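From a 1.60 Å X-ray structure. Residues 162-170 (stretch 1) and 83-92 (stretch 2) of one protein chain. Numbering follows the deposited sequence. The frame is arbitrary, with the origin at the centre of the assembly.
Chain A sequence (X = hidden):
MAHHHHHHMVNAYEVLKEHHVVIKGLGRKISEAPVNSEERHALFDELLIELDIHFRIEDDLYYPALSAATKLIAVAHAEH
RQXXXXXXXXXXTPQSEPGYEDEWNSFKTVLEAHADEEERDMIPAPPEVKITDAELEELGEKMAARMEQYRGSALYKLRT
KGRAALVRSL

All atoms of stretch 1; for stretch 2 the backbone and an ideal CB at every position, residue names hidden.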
# COMPACT_ATOMS: atom_id res chain seq x y z
N GLY A 162 -4.27 -13.85 12.64
CA GLY A 162 -5.22 -12.80 12.94
C GLY A 162 -4.81 -11.44 12.40
O GLY A 162 -3.70 -11.23 11.90
N ARG A 163 -5.75 -10.50 12.54
CA ARG A 163 -5.55 -9.16 12.00
C ARG A 163 -4.40 -8.45 12.69
O ARG A 163 -3.66 -7.68 12.06
CB ARG A 163 -6.84 -8.35 12.14
CG ARG A 163 -6.85 -7.06 11.37
CD ARG A 163 -8.07 -6.20 11.72
NE ARG A 163 -7.86 -5.52 12.99
CZ ARG A 163 -8.58 -4.48 13.40
NH1 ARG A 163 -9.54 -4.00 12.61
NH2 ARG A 163 -8.34 -3.91 14.57
N ALA A 164 -4.25 -8.65 14.01
CA ALA A 164 -3.16 -8.02 14.74
C ALA A 164 -1.82 -8.43 14.16
O ALA A 164 -0.92 -7.60 13.99
CB ALA A 164 -3.23 -8.40 16.22
N ALA A 165 -1.67 -9.72 13.84
CA ALA A 165 -0.41 -10.22 13.31
C ALA A 165 -0.13 -9.65 11.93
O ALA A 165 1.03 -9.40 11.57
CB ALA A 165 -0.45 -11.75 13.26
N LEU A 166 -1.18 -9.45 11.14
CA LEU A 166 -1.02 -8.84 9.83
C LEU A 166 -0.61 -7.37 9.95
O LEU A 166 0.15 -6.86 9.12
CB LEU A 166 -2.32 -8.98 9.04
CG LEU A 166 -2.38 -8.38 7.64
CD1 LEU A 166 -1.53 -9.22 6.70
CD2 LEU A 166 -3.81 -8.29 7.15
N VAL A 167 -1.11 -6.68 10.97
CA VAL A 167 -0.74 -5.27 11.15
C VAL A 167 0.71 -5.16 11.62
O VAL A 167 1.45 -4.28 11.18
CB VAL A 167 -1.72 -4.59 12.12
CG1 VAL A 167 -1.26 -3.16 12.45
CG2 VAL A 167 -3.13 -4.57 11.53
N ARG A 168 1.13 -6.06 12.51
CA ARG A 168 2.51 -6.03 13.01
C ARG A 168 3.53 -6.26 11.91
O ARG A 168 4.69 -5.87 12.07
CB ARG A 168 2.70 -7.07 14.11
CG ARG A 168 2.08 -6.71 15.46
CD ARG A 168 2.55 -7.67 16.56
NE ARG A 168 2.10 -9.04 16.34
CZ ARG A 168 1.01 -9.56 16.88
NH1 ARG A 168 0.25 -8.83 17.69
NH2 ARG A 168 0.67 -10.82 16.62
N SER A 169 3.14 -6.87 10.79
CA SER A 169 4.10 -7.21 9.75
C SER A 169 4.38 -6.05 8.80
O SER A 169 5.40 -6.08 8.09
CB SER A 169 3.60 -8.42 8.95
OG SER A 169 2.58 -8.04 8.04
N LEU A 170 3.53 -5.02 8.77
CA LEU A 170 3.74 -3.88 7.89
C LEU A 170 5.05 -3.15 8.16
O LEU A 170 5.55 -3.16 9.28
CB LEU A 170 2.58 -2.89 8.03
CG LEU A 170 1.42 -3.00 7.05
CD1 LEU A 170 0.63 -4.26 7.29
CD2 LEU A 170 0.54 -1.76 7.16
OXT LEU A 170 5.63 -2.53 7.27
N UNK A 83 2.03 6.44 6.75
CA UNK A 83 0.85 5.60 6.60
C UNK A 83 0.74 4.60 7.75
O UNK A 83 -0.34 4.42 8.33
CB UNK A 83 0.89 4.86 5.26
N UNK A 84 1.85 3.94 8.10
CA UNK A 84 1.81 2.93 9.16
C UNK A 84 1.47 3.57 10.51
O UNK A 84 0.68 3.02 11.29
CB UNK A 84 3.15 2.20 9.25
N UNK A 85 2.03 4.75 10.79
CA UNK A 85 1.75 5.44 12.05
C UNK A 85 0.28 5.83 12.13
O UNK A 85 -0.33 5.75 13.20
CB UNK A 85 2.63 6.68 12.19
N UNK A 86 -0.29 6.27 11.01
CA UNK A 86 -1.70 6.66 11.04
C UNK A 86 -2.59 5.43 11.17
O UNK A 86 -3.65 5.50 11.80
CB UNK A 86 -2.07 7.45 9.78
N UNK A 87 -2.19 4.32 10.56
CA UNK A 87 -2.96 3.09 10.72
C UNK A 87 -3.01 2.67 12.18
O UNK A 87 -4.05 2.22 12.67
CB UNK A 87 -2.36 1.97 9.87
N UNK A 88 -1.89 2.84 12.90
CA UNK A 88 -1.89 2.53 14.33
C UNK A 88 -2.90 3.38 15.10
O UNK A 88 -3.58 2.89 16.00
CB UNK A 88 -0.49 2.74 14.91
N UNK A 89 -2.99 4.67 14.76
CA UNK A 89 -3.98 5.51 15.42
C UNK A 89 -5.39 5.05 15.07
O UNK A 89 -6.28 5.01 15.94
CB UNK A 89 -3.79 6.98 15.03
N UNK A 90 -5.62 4.71 13.80
CA UNK A 90 -6.95 4.28 13.36
C UNK A 90 -7.42 3.06 14.14
O UNK A 90 -8.56 3.00 14.61
CB UNK A 90 -6.94 3.97 11.86
N UNK A 91 -6.54 2.08 14.29
CA UNK A 91 -6.91 0.85 14.97
C UNK A 91 -7.18 1.04 16.45
O UNK A 91 -7.77 0.15 17.07
CB UNK A 91 -5.81 -0.19 14.79
N UNK A 92 -6.81 2.18 17.04
CA UNK A 92 -7.19 2.40 18.43
C UNK A 92 -8.61 2.95 18.60
O UNK A 92 -9.06 3.10 19.74
CB UNK A 92 -6.19 3.36 19.08

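Stretch 1 offers a short helix that starts at Arg 163, running nearly antiparallel to helix 83-91, with 156° between their directions and axes no closer than 12.0 Å. Side chains from both stretches bridge that spacing. Arg 163, Val 167 and Leu 170 point toward the partner, so the rule to read is a row of apolar groups with a charge at one end and the chain's terminal carboxylate at the other.

At position 83 the CA-to-CB bond points sideways, and the ideal CB finds nothing of stretch 1 within 5.5 Å. Stretch 1 sets no demand here; the helical backbone angles suit most residues other than proline and glycine. The residue is Val 83, which makes no contact here.

Position 84 points toward stretch 1, its CA 7.2 Å from the CA of Leu 170 and its ideal CB 5.2 Å from Leu 170 CD2. A medium or long apolar chain would suit, such as leucine, isoleucine or methionine; a lysine or arginine could instead answer the nearby carboxylate. The deposited residue is Ile 84, the apolar solution. Its CG1 lies 4.2 Å from Leu 170 CD2, while CD1, carried outward by chi2 near t, reaches 3.4 Å from Leu 170 OXT, a close van der Waals approach that leaves the charge unpaired by this residue.

Positions 85 and 86 are out of reach of stretch 1, which leaves their choice free. They are Asp 85 and Gln 86, both touching a crystal neighbour.

Position 87 again points toward stretch 1. Its ideal CB is 5.4 Å from Leu 170 CD2, and the side-chain groups nearby are the methyls of Leu 170 and Val 167, so a branched or flexible apolar chain is wanted: leucine, isoleucine or methionine. Leu 87 takes the place. Its CD2 packs 3.7 Å from Leu 170 CD2 and, more loosely, 4.4 Å from Val 167 CG1, so one methyl touches two residues three apart in sequence.

Position 88 has its CA 8.5 Å from Val 167 CA, but its CB goes sideways, and small or polar residues would do as well as larger ones. It is Ser 88, whose OG sits 3.3 Å from Ile 84 O, within its own helix.

Positions 89 and 90 are out of reach of stretch 1, so any helix-compatible residue would serve as far as it is concerned; they are Val 89 and Leu 90.

Position 91 points toward stretch 1, with the ideal CB 4.5 Å from Arg 163 NH2 and Val 167 beyond. An acid could meet the guanidinium; an apolar chain could pack on Val 167 and cover the flat cation. Leu 91 does the latter. Its CD1 meets Val 167 CG1 at 3.6 Å, and its CD2 lies over one face of the guanidinium, 3.6 Å from Arg 163 NH2. The cation's polar need is met partly through a water, whose O accepts from Arg 163 NH2 at 3.1 Å and donates to Leu 91 O at 3.2 Å.

Position 92 points away, so stretch 1 asks nothing of it. It is Arg 92, which touches a crystal neighbour.

Stretch 2, residues 83-92: VIDQLSVLLR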
# COMPACT_ATOMS: atom_id res chain seq x y z
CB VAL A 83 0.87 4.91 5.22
CG1 VAL A 83 -0.27 3.93 5.11
CG2 VAL A 83 0.77 5.95 4.14
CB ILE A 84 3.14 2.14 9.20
CG1 ILE A 84 3.32 1.31 7.93
CG2 ILE A 84 3.17 1.23 10.41
CD1 ILE A 84 4.74 0.74 7.79
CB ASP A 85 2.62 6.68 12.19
CG ASP A 85 3.98 6.38 12.80
OD1 ASP A 85 4.29 5.18 13.00
OD2 ASP A 85 4.73 7.34 13.08
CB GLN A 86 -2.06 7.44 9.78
CG GLN A 86 -3.42 8.13 9.84
CD GLN A 86 -3.47 9.28 10.85
OE1 GLN A 86 -2.58 10.14 10.90
NE2 GLN A 86 -4.52 9.30 11.65
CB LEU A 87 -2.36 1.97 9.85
CG LEU A 87 -3.04 0.61 10.01
CD1 LEU A 87 -4.52 0.65 9.67
CD2 LEU A 87 -2.30 -0.45 9.17
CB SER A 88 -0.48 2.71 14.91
OG SER A 88 0.39 1.78 14.32
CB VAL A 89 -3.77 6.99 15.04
CG1 VAL A 89 -4.83 7.87 15.71
CG2 VAL A 89 -2.37 7.43 15.45
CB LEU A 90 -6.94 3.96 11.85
CG LEU A 90 -8.21 3.32 11.29
CD1 LEU A 90 -9.42 4.25 11.51
CD2 LEU A 90 -8.01 3.05 9.82
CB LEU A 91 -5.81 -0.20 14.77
CG LEU A 91 -5.56 -0.57 13.31
CD1 LEU A 91 -4.37 -1.49 13.18
CD2 LEU A 91 -6.82 -1.21 12.72
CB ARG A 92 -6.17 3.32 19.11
CG ARG A 92 -4.82 2.64 19.29
CD ARG A 92 -3.94 3.40 20.26
NE ARG A 92 -3.35 4.59 19.65
CZ ARG A 92 -2.20 4.59 18.99
NH1 ARG A 92 -1.74 5.72 18.46
NH2 ARG A 92 -1.50 3.47 18.85
O HOH W 1 -9.94 -1.34 15.22
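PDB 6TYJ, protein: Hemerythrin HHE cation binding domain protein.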